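Local coordinates for putative cell adhesion protein (PDB 3LIU) that is a putative fimbrillin of the FimA/Mfa1 family that probably assembles into pili on the bacterial surface and takes part in adhesion, at residues A[114-119]-A[283-288]; A[176-181]-A[305-310]; A[203-208]-A[265-270]; A[238-243]-A[259-264]. One frame throughout, in Å; residues are numbered along the deposited sequence.

Contact 1: residues A[114-119]-A[283-288]; sequences INLSDE and YVYENT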
loop_
_atom_site.group_PDB
_atom_site.type_symbol
_atom_site.label_atom_id
_atom_site.label_comp_id
_atom_site.label_asym_id
_atom_site.label_seq_id
_atom_site.Cartn_x
_atom_site.Cartn_y
_atom_site.Cartn_z
ATOM N N ILE A 114 1.306 1.552 -11.521
ATOM C CA ILE A 114 2.006 2.612 -10.745
ATOM C C ILE A 114 3.235 1.976 -10.046
ATOM O O ILE A 114 3.283 0.741 -9.874
ATOM C CB ILE A 114 1.046 3.361 -9.735
ATOM C CG1 ILE A 114 0.346 2.364 -8.809
ATOM C CG2 ILE A 114 0.119 4.338 -10.535
ATOM C CD1 ILE A 114 -0.672 2.957 -7.685
ATOM N N ASN A 115 4.210 2.809 -9.664
ATOM C CA ASN A 115 5.507 2.361 -9.144
ATOM C C ASN A 115 5.742 2.869 -7.731
ATOM O O ASN A 115 5.540 4.048 -7.430
ATOM C CB ASN A 115 6.625 2.825 -10.056
ATOM C CG ASN A 115 6.421 2.372 -11.470
ATOM O OD1 ASN A 115 6.559 1.171 -11.780
ATOM N ND2 ASN A 115 6.050 3.312 -12.342
ATOM N N LEU A 116 6.128 1.951 -6.863
ATOM C CA LEU A 116 6.168 2.193 -5.407
ATOM C C LEU A 116 7.140 3.287 -5.041
ATOM O O LEU A 116 6.860 4.068 -4.158
ATOM C CB LEU A 116 6.489 0.897 -4.635
ATOM C CG LEU A 116 6.418 1.018 -3.105
ATOM C CD1 LEU A 116 5.011 1.515 -2.631
ATOM C CD2 LEU A 116 6.733 -0.355 -2.399
ATOM N N SER A 117 8.246 3.382 -5.778
ATOM C CA SER A 117 9.248 4.366 -5.503
ATOM C C SER A 117 8.750 5.810 -5.692
ATOM O O SER A 117 9.411 6.727 -5.188
ATOM C CB SER A 117 10.525 4.094 -6.364
ATOM O OG SER A 117 10.211 4.231 -7.740
ATOM N N ASP A 118 7.623 6.015 -6.400
ATOM C CA ASP A 118 6.971 7.305 -6.442
ATOM C C ASP A 118 6.139 7.634 -5.220
ATOM O O ASP A 118 5.719 8.781 -5.107
ATOM C CB ASP A 118 6.013 7.445 -7.629
ATOM C CG ASP A 118 6.722 7.403 -8.978
ATOM O OD1 ASP A 118 7.862 7.830 -9.042
ATOM O OD2 ASP A 118 6.123 6.949 -9.949
ATOM N N GLU A 119 5.865 6.677 -4.329
ATOM C CA GLU A 119 4.887 6.943 -3.232
ATOM C C GLU A 119 5.504 7.621 -2.004
ATOM O O GLU A 119 5.826 6.977 -1.018
ATOM C CB GLU A 119 4.153 5.666 -2.826
ATOM C CG GLU A 119 3.471 4.950 -3.982
ATOM C CD GLU A 119 2.257 5.704 -4.553
ATOM O OE1 GLU A 119 1.862 6.794 -4.040
ATOM O OE2 GLU A 119 1.719 5.209 -5.560
ATOM N N TYR A 283 5.312 2.137 3.477
ATOM C CA TYR A 283 4.275 2.084 2.492
ATOM C C TYR A 283 4.605 1.051 1.423
ATOM O O TYR A 283 5.717 1.026 0.872
ATOM C CB TYR A 283 4.076 3.453 1.820
ATOM C CG TYR A 283 3.775 4.605 2.729
ATOM C CD1 TYR A 283 2.904 4.455 3.826
ATOM C CD2 TYR A 283 4.343 5.856 2.509
ATOM C CE1 TYR A 283 2.649 5.512 4.694
ATOM C CE2 TYR A 283 4.056 6.923 3.342
ATOM C CZ TYR A 283 3.202 6.750 4.421
ATOM O OH TYR A 283 2.935 7.799 5.271
ATOM N N VAL A 284 3.603 0.228 1.107
ATOM C CA VAL A 284 3.797 -0.892 0.198
ATOM C C VAL A 284 2.522 -1.003 -0.620
ATOM O O VAL A 284 1.472 -0.459 -0.219
ATOM C CB VAL A 284 4.070 -2.255 0.967
ATOM C CG1 VAL A 284 5.340 -2.206 1.763
ATOM C CG2 VAL A 284 2.909 -2.622 1.882
ATOM N N TYR A 285 2.588 -1.702 -1.748
ATOM C CA TYR A 285 1.376 -2.010 -2.518
ATOM C C TYR A 285 0.804 -3.359 -2.036
ATOM O O TYR A 285 1.428 -4.087 -1.223
ATOM C CB TYR A 285 1.646 -2.031 -4.041
ATOM C CG TYR A 285 1.968 -0.690 -4.708
ATOM C CD1 TYR A 285 1.304 0.477 -4.353
ATOM C CD2 TYR A 285 2.903 -0.612 -5.734
ATOM C CE1 TYR A 285 1.567 1.674 -4.962
ATOM C CE2 TYR A 285 3.172 0.624 -6.379
ATOM C CZ TYR A 285 2.518 1.739 -5.981
ATOM O OH TYR A 285 2.764 2.970 -6.529
ATOM N N GLU A 286 -0.350 -3.722 -2.585
ATOM C CA GLU A 286 -0.979 -4.984 -2.213
ATOM C C GLU A 286 -0.107 -6.160 -2.579
ATOM O O GLU A 286 0.563 -6.176 -3.617
ATOM C CB GLU A 286 -2.353 -5.169 -2.874
ATOM C CG GLU A 286 -3.378 -4.110 -2.487
ATOM C CD GLU A 286 -4.815 -4.509 -2.809
ATOM O OE1 GLU A 286 -5.042 -5.065 -3.909
ATOM O OE2 GLU A 286 -5.721 -4.192 -1.985
ATOM N N ASN A 287 -0.109 -7.127 -1.681
ATOM C CA ASN A 287 0.457 -8.430 -1.901
ATOM C C ASN A 287 -0.286 -9.471 -1.042
ATOM O O ASN A 287 -0.177 -9.477 0.195
ATOM C CB ASN A 287 1.934 -8.440 -1.557
ATOM C CG ASN A 287 2.588 -9.784 -1.874
ATOM O OD1 ASN A 287 1.926 -10.676 -2.383
ATOM N ND2 ASN A 287 3.868 -9.944 -1.524
ATOM N N THR A 288 -1.097 -10.268 -1.698
ATOM C CA THR A 288 -1.790 -11.389 -1.074
ATOM C C THR A 288 -1.331 -12.679 -1.672
ATOM O O THR A 288 -1.446 -13.724 -1.048
ATOM C CB THR A 288 -3.330 -11.291 -1.219
ATOM O OG1 THR A 288 -3.702 -11.459 -2.590
ATOM C CG2 THR A 288 -3.802 -9.922 -0.707
#
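The phenol of Tyr285 is the centre of this contact. Its OH donates to Glu119 OE2 at 2.7 Å, meeting the lone pair that points away from the other carboxylate oxygen. The carboxylate oxygen sits at the ring's edge, in its plane, while the carboxylate itself is turned 82° against the ring. One ring face carries Leu116: CD1 lies 4.0 Å from the Tyr285 centroid, almost exactly on the normal, a CH-pi contact. Ile114 crosses the ring obliquely at its hydroxyl end, with CG1 3.6 Å from Tyr285 CZ; its CG1 takes the crowded position between backbone N and carbonyl carbon (chi1 55°). Leu116 also reaches the backbone of 283-288, CD1 lying 3.6 Å from Tyr283 O. In this fimbrillin of the transthyretin-like clan, strand 113-115 pairs with strand 193-213 and strand 282-284 with strand 172-185, so the contact bridges two sheets. Just beyond strand 113-115 the chain turns through a 3-10 segment, where Glu119 N bonds Leu116 O at 2.8 Å and brings the glutamate round to the phenol. The bend at chi2 of Glu119 (-69°) directs the carboxylate to Tyr285. Thr126 OG1 is a second hydrogen-bond partner of OE2, and Lys123 forms a salt bridge with OE1, which should favour the ionised carboxylate in this buried place.

Contact 2: residues A[176-181]-A[305-310]; sequences ASIALA and NHTLLI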
loop_
_atom_site.group_PDB
_atom_site.type_symbol
_atom_site.label_atom_id
_atom_site.label_comp_id
_atom_site.label_asym_id
_atom_site.label_seq_id
_atom_site.Cartn_x
_atom_site.Cartn_y
_atom_site.Cartn_z
ATOM N N ALA A 176 -0.712 0.430 1.395
ATOM C CA ALA A 176 -0.941 0.005 2.795
ATOM C C ALA A 176 0.195 0.559 3.625
ATOM O O ALA A 176 1.271 0.872 3.081
ATOM C CB ALA A 176 -0.980 -1.566 2.931
ATOM N N SER A 177 -0.034 0.663 4.947
ATOM C CA SER A 177 0.966 1.170 5.869
ATOM C C SER A 177 1.360 0.049 6.794
ATOM O O SER A 177 0.474 -0.615 7.337
ATOM C CB SER A 177 0.376 2.297 6.702
ATOM O OG SER A 177 1.223 2.594 7.812
ATOM N N ILE A 178 2.664 -0.208 6.944
ATOM C CA ILE A 178 3.119 -1.264 7.831
ATOM C C ILE A 178 4.062 -0.662 8.858
ATOM O O ILE A 178 5.017 0.069 8.508
ATOM C CB ILE A 178 3.827 -2.443 7.072
ATOM C CG1 ILE A 178 2.881 -3.092 6.075
ATOM C CG2 ILE A 178 4.334 -3.510 8.048
ATOM C CD1 ILE A 178 3.536 -4.191 5.147
ATOM N N ALA A 179 3.812 -0.956 10.122
ATOM C CA ALA A 179 4.664 -0.450 11.214
ATOM C C ALA A 179 4.812 -1.467 12.325
ATOM O O ALA A 179 3.909 -2.275 12.565
ATOM C CB ALA A 179 4.110 0.837 11.768
ATOM N N LEU A 180 5.982 -1.429 12.970
ATOM C CA LEU A 180 6.270 -2.162 14.170
ATOM C C LEU A 180 5.829 -1.304 15.356
ATOM O O LEU A 180 6.414 -0.237 15.627
ATOM C CB LEU A 180 7.782 -2.475 14.290
ATOM C CG LEU A 180 8.211 -3.273 15.529
ATOM C CD1 LEU A 180 7.813 -4.744 15.426
ATOM C CD2 LEU A 180 9.717 -3.121 15.829
ATOM N N ALA A 181 4.801 -1.785 16.045
ATOM C CA ALA A 181 4.187 -1.115 17.166
ATOM C C ALA A 181 4.950 -1.447 18.439
ATOM O O ALA A 181 5.028 -0.639 19.329
ATOM C CB ALA A 181 2.738 -1.555 17.289
ATOM N N ASN A 305 6.726 -15.521 -1.395
ATOM C CA ASN A 305 7.267 -14.151 -1.268
ATOM C C ASN A 305 6.143 -13.227 -0.820
ATOM O O ASN A 305 5.813 -12.218 -1.451
ATOM C CB ASN A 305 7.886 -13.626 -2.584
ATOM C CG ASN A 305 9.402 -13.929 -2.716
ATOM O OD1 ASN A 305 10.013 -14.534 -1.818
ATOM N ND2 ASN A 305 10.016 -13.504 -3.876
ATOM N N HIS A 306 5.542 -13.594 0.298
ATOM C CA HIS A 306 4.676 -12.678 1.010
ATOM C C HIS A 306 5.523 -11.592 1.594
ATOM O O HIS A 306 6.697 -11.816 1.903
ATOM C CB HIS A 306 3.965 -13.429 2.110
ATOM C CG HIS A 306 2.908 -14.338 1.590
ATOM N ND1 HIS A 306 1.794 -13.863 0.936
ATOM C CD2 HIS A 306 2.796 -15.685 1.608
ATOM C CE1 HIS A 306 1.034 -14.884 0.584
ATOM N NE2 HIS A 306 1.627 -15.999 0.965
ATOM N N THR A 307 4.936 -10.417 1.750
ATOM C CA THR A 307 5.644 -9.286 2.330
ATOM C C THR A 307 5.984 -9.577 3.786
ATOM O O THR A 307 5.115 -10.040 4.546
ATOM C CB THR A 307 4.782 -8.033 2.230
ATOM O OG1 THR A 307 4.515 -7.788 0.854
ATOM C CG2 THR A 307 5.438 -6.820 2.830
ATOM N N LEU A 308 7.260 -9.351 4.131
ATOM C CA LEU A 308 7.785 -9.627 5.475
ATOM C C LEU A 308 8.142 -8.322 6.129
ATOM O O LEU A 308 8.666 -7.409 5.465
ATOM C CB LEU A 308 9.071 -10.506 5.418
ATOM C CG LEU A 308 9.021 -11.804 4.609
ATOM C CD1 LEU A 308 10.360 -12.541 4.594
ATOM C CD2 LEU A 308 7.916 -12.767 5.070
ATOM N N LEU A 309 7.886 -8.262 7.437
ATOM C CA LEU A 309 8.533 -7.350 8.314
ATOM C C LEU A 309 9.587 -8.110 9.082
ATOM O O LEU A 309 9.308 -9.128 9.746
ATOM C CB LEU A 309 7.541 -6.635 9.260
ATOM C CG LEU A 309 8.244 -5.620 10.189
ATOM C CD1 LEU A 309 7.458 -4.336 10.375
ATOM C CD2 LEU A 309 8.623 -6.228 11.540
ATOM N N ILE A 310 10.816 -7.615 8.989
ATOM C CA ILE A 310 11.948 -8.240 9.657
ATOM C C ILE A 310 12.622 -7.244 10.600
ATOM O O ILE A 310 12.921 -6.087 10.200
ATOM C CB ILE A 310 12.978 -8.751 8.608
ATOM C CG1 ILE A 310 12.288 -9.631 7.565
ATOM C CG2 ILE A 310 14.171 -9.572 9.291
ATOM C CD1 ILE A 310 13.235 -10.185 6.449
#
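The flat groups at this site, the His306 imidazole and the Asn305 amide, serve other neighbours: the imidazole stacks on the ring of Tyr353, and Asn305 OD1 is bonded to Lys258 N. What faces strand 176-181 is purely aliphatic, as in the core of a beta-sandwich, consistent with the transthyretin-like beta-sandwich domains of FimA-type pilins. The strand axes of 176-181 and 308-310 pass 8.9 Å apart with a crossing angle of -32°, close to the value usual for aligned sheets packed face to face. Leu309 carries most of the contact. Its CG stands anti to the backbone N, which carries the two methyls across the gap, and chi2 is at an unusual 140°. CD1 rests on Ile178, 4.0 Å from CG2, and the two side chains slide past each other in opposite directions. That same Leu309 CD1 lies 4.2 Å from Leu180 N, so it sits over the backbone as well. The other branch, Leu309 CD2, meets Leu180 CD1 at 4.2 Å. Around them Leu180 also touches Leu200, Leu278 and Leu364, which continue the apolar layer. Further back along the chain Thr307 crosses Ile178 obliquely and offers its methyl, CG2 standing 4.0 Å from Ile178 CD1. This methyl is anti to the backbone N of Thr307, whereas OG1 lies beside that N and turns to polar partners, donating to Ser207 O and accepting from Asn287 ND2.

Contact 3: residues A[203-208]-A[265-270]; sequences VFIASA and DALAKK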
loop_
_atom_site.group_PDB
_atom_site.type_symbol
_atom_site.label_atom_id
_atom_site.label_comp_id
_atom_site.label_asym_id
_atom_site.label_seq_id
_atom_site.Cartn_x
_atom_site.Cartn_y
_atom_site.Cartn_z
ATOM N N VAL A 203 14.650 -2.165 11.473
ATOM C CA VAL A 203 13.435 -2.751 10.960
ATOM C C VAL A 203 13.453 -2.630 9.443
ATOM O O VAL A 203 13.866 -1.590 8.902
ATOM C CB VAL A 203 12.196 -2.029 11.533
ATOM C CG1 VAL A 203 10.916 -2.731 11.096
ATOM C CG2 VAL A 203 12.268 -1.961 13.086
ATOM N N PHE A 204 13.071 -3.680 8.730
ATOM C CA PHE A 204 12.954 -3.564 7.272
ATOM C C PHE A 204 11.894 -4.467 6.672
ATOM O O PHE A 204 11.399 -5.392 7.329
ATOM C CB PHE A 204 14.334 -3.694 6.555
ATOM C CG PHE A 204 14.879 -5.114 6.435
ATOM C CD1 PHE A 204 15.451 -5.741 7.509
ATOM C CD2 PHE A 204 14.834 -5.787 5.223
ATOM C CE1 PHE A 204 15.976 -7.025 7.407
ATOM C CE2 PHE A 204 15.353 -7.081 5.091
ATOM C CZ PHE A 204 15.948 -7.695 6.185
ATOM N N ILE A 205 11.538 -4.160 5.424
ATOM C CA ILE A 205 10.509 -4.891 4.719
ATOM C C ILE A 205 11.119 -5.645 3.547
ATOM O O ILE A 205 12.014 -5.106 2.879
ATOM C CB ILE A 205 9.430 -3.925 4.157
ATOM C CG1 ILE A 205 8.818 -3.085 5.270
ATOM C CG2 ILE A 205 8.346 -4.715 3.342
ATOM C CD1 ILE A 205 8.175 -3.842 6.427
ATOM N N ALA A 206 10.663 -6.876 3.310
ATOM C CA ALA A 206 11.139 -7.692 2.157
ATOM C C ALA A 206 9.925 -8.163 1.362
ATOM O O ALA A 206 8.846 -8.294 1.914
ATOM C CB ALA A 206 11.979 -8.902 2.640
ATOM N N SER A 207 10.091 -8.447 0.074
ATOM C CA SER A 207 8.975 -8.840 -0.777
ATOM C C SER A 207 7.776 -7.902 -0.751
ATOM O O SER A 207 6.635 -8.349 -0.745
ATOM C CB SER A 207 8.507 -10.279 -0.484
ATOM O OG SER A 207 9.585 -11.181 -0.680
ATOM N N ALA A 208 8.049 -6.595 -0.811
ATOM C CA ALA A 208 7.021 -5.575 -1.049
ATOM C C ALA A 208 6.765 -5.570 -2.548
ATOM O O ALA A 208 7.713 -5.402 -3.323
ATOM C CB ALA A 208 7.539 -4.176 -0.588
ATOM N N ASP A 265 15.530 2.151 -0.384
ATOM C CA ASP A 265 15.981 2.622 0.931
ATOM C C ASP A 265 14.835 3.011 1.870
ATOM O O ASP A 265 15.001 2.968 3.092
ATOM C CB ASP A 265 16.960 3.812 0.799
ATOM C CG ASP A 265 18.310 3.405 0.190
ATOM O OD1 ASP A 265 18.666 2.228 0.254
ATOM O OD2 ASP A 265 18.972 4.249 -0.404
ATOM N N ALA A 266 13.703 3.423 1.312
ATOM C CA ALA A 266 12.531 3.780 2.127
ATOM C C ALA A 266 12.002 2.567 2.913
ATOM O O ALA A 266 11.276 2.713 3.903
ATOM C CB ALA A 266 11.405 4.388 1.233
ATOM N N LEU A 267 12.355 1.367 2.476
ATOM C CA LEU A 267 11.890 0.149 3.146
ATOM C C LEU A 267 12.814 -0.410 4.236
ATOM O O LEU A 267 12.656 -1.563 4.640
ATOM C CB LEU A 267 11.605 -0.937 2.098
ATOM C CG LEU A 267 10.491 -0.580 1.109
ATOM C CD1 LEU A 267 10.255 -1.769 0.154
ATOM C CD2 LEU A 267 9.198 -0.204 1.866
ATOM N N ALA A 268 13.781 0.391 4.702
ATOM C CA ALA A 268 14.576 0.067 5.917
ATOM C C ALA A 268 14.671 1.269 6.851
ATOM O O ALA A 268 14.703 2.433 6.398
ATOM C CB ALA A 268 15.993 -0.429 5.535
ATOM N N LYS A 269 14.681 1.001 8.148
ATOM C CA LYS A 269 14.859 2.051 9.133
ATOM C C LYS A 269 15.704 1.552 10.287
ATOM O O LYS A 269 15.366 0.545 10.956
ATOM C CB LYS A 269 13.515 2.492 9.692
ATOM C CG LYS A 269 13.567 3.652 10.664
ATOM C CD LYS A 269 13.383 4.996 9.988
ATOM C CE LYS A 269 13.446 6.153 10.992
ATOM N NZ LYS A 269 14.841 6.587 11.241
ATOM N N LYS A 270 16.777 2.283 10.532
ATOM C CA LYS A 270 17.604 2.115 11.719
ATOM C C LYS A 270 16.872 2.678 12.956
ATOM O O LYS A 270 16.218 3.701 12.855
ATOM C CB LYS A 270 18.932 2.841 11.489
ATOM C CG LYS A 270 19.957 2.698 12.609
ATOM C CD LYS A 270 21.330 3.277 12.186
ATOM C CE LYS A 270 22.411 2.974 13.232
ATOM N NZ LYS A 270 23.767 2.778 12.619
#
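Val203 and Lys269 stand side by side on one face of an antiparallel pair, and Phe204 and Ala268 on the other. Val203 and Lys269 form the hydrogen-bonded pair. Val203 N reaches Lys269 O at 2.9 Å with the N-H...O angle at 169°, and Lys269 N returns to Val203 O at 2.8 Å, coming in nearly along the C=O axis. Phe204 and Ala268 are the non-hydrogen-bonded pair, their CB atoms 3.8 Å apart. Beyond CB the phenylalanine parts from its neighbour: CG takes the crowded position between N and the carbonyl carbon (chi1 77°), and the ring is carried off to Tyr375 and Ile310. Lys269 likewise leaves, bent at chi2 and chi4, and its NZ makes a salt bridge with Asp275. A third bond, Ile205 N to Leu267 O at 2.9 Å, extends the ladder to Leu267, just before strand 268-270. Ile205 and Leu267 meet at their roots, CB to CB 4.2 Å; Ile205 then leads away, while Leu267 runs on until CD1 lies 3.7 Å from Ala208 CB. Ile205 and Ala208 can both turn to Leu267, three residues apart, because Ser207 between them has a positive phi (52°) that breaks the regular strand. Val203, Ile205 and Lys269 all touch Phe282, which packs against this face, with Val203 and Ile205 buried. Strand 193-213, hydrogen-bonded through Phe204 to Ile310 of strand 308-319 as well, is thus flanked by antiparallel strands, as expected if this putative pilin has the transthyretin-like beta-sandwich of FimA-type pilins.

Contact 4: residues A[238-243]-A[259-264]; sequences YKVGLL and GLQTKY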
loop_
_atom_site.group_PDB
_atom_site.type_symbol
_atom_site.label_atom_id
_atom_site.label_comp_id
_atom_site.label_asym_id
_atom_site.label_seq_id
_atom_site.Cartn_x
_atom_site.Cartn_y
_atom_site.Cartn_z
ATOM N N TYR A 238 9.546 -7.023 -6.966
ATOM C CA TYR A 238 9.544 -7.024 -5.519
ATOM C C TYR A 238 10.609 -6.042 -5.010
ATOM O O TYR A 238 11.700 -5.971 -5.561
ATOM C CB TYR A 238 9.843 -8.430 -4.942
ATOM C CG TYR A 238 8.710 -9.429 -5.017
ATOM C CD1 TYR A 238 7.544 -9.230 -4.288
ATOM C CD2 TYR A 238 8.821 -10.610 -5.755
ATOM C CE1 TYR A 238 6.535 -10.136 -4.306
ATOM C CE2 TYR A 238 7.795 -11.526 -5.784
ATOM C CZ TYR A 238 6.641 -11.266 -5.037
ATOM O OH TYR A 238 5.585 -12.120 -5.025
ATOM N N LYS A 239 10.301 -5.327 -3.924
ATOM C CA LYS A 239 11.204 -4.363 -3.348
ATOM C C LYS A 239 11.577 -4.733 -1.920
ATOM O O LYS A 239 10.806 -5.319 -1.202
ATOM C CB LYS A 239 10.599 -2.944 -3.389
ATOM C CG LYS A 239 10.030 -2.492 -4.724
ATOM C CD LYS A 239 11.032 -2.557 -5.897
ATOM C CE LYS A 239 10.358 -2.310 -7.237
ATOM N NZ LYS A 239 11.311 -2.403 -8.392
ATOM N N VAL A 240 12.797 -4.387 -1.531
ATOM C CA VAL A 240 13.372 -4.842 -0.297
ATOM C C VAL A 240 14.259 -3.729 0.260
ATOM O O VAL A 240 14.960 -3.021 -0.496
ATOM C CB VAL A 240 14.171 -6.177 -0.446
ATOM C CG1 VAL A 240 15.456 -6.022 -1.339
ATOM C CG2 VAL A 240 14.523 -6.723 0.908
ATOM N N GLY A 241 14.260 -3.596 1.582
ATOM C CA GLY A 241 14.924 -2.457 2.239
ATOM C C GLY A 241 16.443 -2.519 2.331
ATOM O O GLY A 241 17.130 -1.473 2.385
ATOM N N LEU A 242 16.962 -3.742 2.348
ATOM C CA LEU A 242 18.390 -4.006 2.429
ATOM C C LEU A 242 18.796 -5.140 1.491
ATOM O O LEU A 242 17.983 -6.029 1.193
ATOM C CB LEU A 242 18.754 -4.425 3.874
ATOM C CG LEU A 242 18.511 -3.376 4.951
ATOM C CD1 LEU A 242 18.484 -4.038 6.354
ATOM C CD2 LEU A 242 19.524 -2.253 4.816
ATOM N N LEU A 243 20.060 -5.110 1.054
ATOM C CA LEU A 243 20.664 -6.189 0.295
ATOM C C LEU A 243 21.724 -6.895 1.167
ATOM O O LEU A 243 22.317 -6.304 2.049
ATOM C CB LEU A 243 21.287 -5.682 -0.999
ATOM C CG LEU A 243 20.373 -4.941 -1.970
ATOM C CD1 LEU A 243 21.187 -4.303 -3.172
ATOM C CD2 LEU A 243 19.328 -5.898 -2.462
ATOM N N GLY A 259 14.674 -14.695 -4.798
ATOM C CA GLY A 259 15.031 -13.782 -5.864
ATOM C C GLY A 259 15.894 -12.577 -5.506
ATOM O O GLY A 259 15.948 -12.110 -4.351
ATOM N N LEU A 260 16.559 -12.048 -6.523
ATOM C CA LEU A 260 17.187 -10.750 -6.399
ATOM C C LEU A 260 16.076 -9.724 -6.554
ATOM O O LEU A 260 15.561 -9.509 -7.625
ATOM C CB LEU A 260 18.278 -10.551 -7.457
ATOM C CG LEU A 260 19.024 -9.212 -7.573
ATOM C CD1 LEU A 260 19.729 -8.843 -6.269
ATOM C CD2 LEU A 260 20.079 -9.260 -8.729
ATOM N N GLN A 261 15.748 -9.089 -5.446
ATOM C CA GLN A 261 14.754 -8.063 -5.383
ATOM C C GLN A 261 15.489 -6.708 -5.409
ATOM O O GLN A 261 16.677 -6.604 -5.101
ATOM C CB GLN A 261 13.958 -8.225 -4.068
ATOM C CG GLN A 261 13.319 -9.606 -3.956
ATOM C CD GLN A 261 12.343 -9.725 -2.778
ATOM O OE1 GLN A 261 12.073 -8.744 -2.072
ATOM N NE2 GLN A 261 11.776 -10.914 -2.606
ATOM N N THR A 262 14.755 -5.670 -5.779
ATOM C CA THR A 262 15.309 -4.321 -5.888
ATOM C C THR A 262 15.292 -3.575 -4.553
ATOM O O THR A 262 14.238 -3.419 -3.898
ATOM C CB THR A 262 14.520 -3.548 -6.960
ATOM O OG1 THR A 262 14.607 -4.257 -8.215
ATOM C CG2 THR A 262 15.031 -2.092 -7.135
ATOM N N LYS A 263 16.467 -3.095 -4.148
ATOM C CA LYS A 263 16.584 -2.288 -2.962
ATOM C C LYS A 263 15.872 -0.951 -3.093
ATOM O O LYS A 263 16.004 -0.242 -4.092
ATOM C CB LYS A 263 18.029 -2.026 -2.664
ATOM C CG LYS A 263 18.289 -1.218 -1.393
ATOM C CD LYS A 263 19.722 -1.451 -0.932
ATOM C CE LYS A 263 20.436 -0.215 -0.525
ATOM N NZ LYS A 263 20.860 0.499 -1.698
ATOM N N TYR A 264 15.123 -0.630 -2.066
ATOM C CA TYR A 264 14.462 0.643 -1.949
ATOM C C TYR A 264 14.717 1.103 -0.522
ATOM O O TYR A 264 14.179 0.526 0.428
ATOM C CB TYR A 264 12.960 0.487 -2.280
ATOM C CG TYR A 264 12.149 1.747 -2.237
ATOM C CD1 TYR A 264 12.705 2.976 -2.585
ATOM C CD2 TYR A 264 10.808 1.710 -1.908
ATOM C CE1 TYR A 264 11.970 4.135 -2.534
ATOM C CE2 TYR A 264 10.059 2.892 -1.848
ATOM C CZ TYR A 264 10.652 4.089 -2.164
ATOM O OH TYR A 264 9.954 5.251 -2.102
#
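Gln261 runs up beside strand 238-240 with its chain extended beyond CG, which lies anti to the carbonyl carbon. CB touches Tyr238 O at 3.5 Å, with Val240 CG1 close by. CG then passes Tyr238 CB at 3.8 Å, and CD comes to 3.6 Å from that same Tyr238 CB. At the tip OE1 packs on Val240 CB, and NE2 approaches Tyr238 CG obliquely, the amide and ring planes only 26° apart. NE2 is bonded to Ser207 OG and to Lys258 O; the carbonyl, which can only accept, supports this orientation of the amide. Behind it the two segments form a parallel bridge, Lys239 opposite Thr262 and Val240 opposite Lys263. Strand 238-240 also pairs antiparallel with strand 193-213, so the contact adds a parallel pair to a largely antiparallel sheet. Thr262 N bonds to Tyr238 O at 3.1 Å, in the carbonyl plane. Val240 N bonds to Thr262 O at 2.9 Å, but from 36° above that plane, and Tyr264 N reaches Val240 O at 2.9 Å, also from above the plane. Lys239 and Thr262 lie side by side, pointing the same way, with NZ 3.7 Å from Thr262 CB; NZ and Thr262 OG1 are both hydrogen-bonded to Leu236 O. At the more exposed end Leu243 crosses the aliphatic part of Lys263, CG to CD 3.7 Å. The chemistry is layered: a short parallel ladder, two of whose three bonds come from above the carbonyl plane, is flanked by a buried amide held through NE2 by two bonds and by a lysine whose charge is probably eased by Leu236 O.

Contacts 2 and 3 lie closest, their centres about 8 Å apart, and contact 4 follows about 9 Å from contact 3; contact 1 stands 12 to 13 Å from the others. Strand 193-213 ties them together: strands 113-115, 238-240, 268-270 and 308-319 all pair with it, while 172-185 and 282-284 pair with each other in the facing layer. Along the chain contact 4 is nested inside contact 3, which lies within the loops closed by contacts 1 and 2, and those two cross. Asn287 bonds to both Asn305 and Ser207, joining contacts 1, 2 and 3. Residues far apart in sequence thus build one compact region near the middle of this elongated putative pilin.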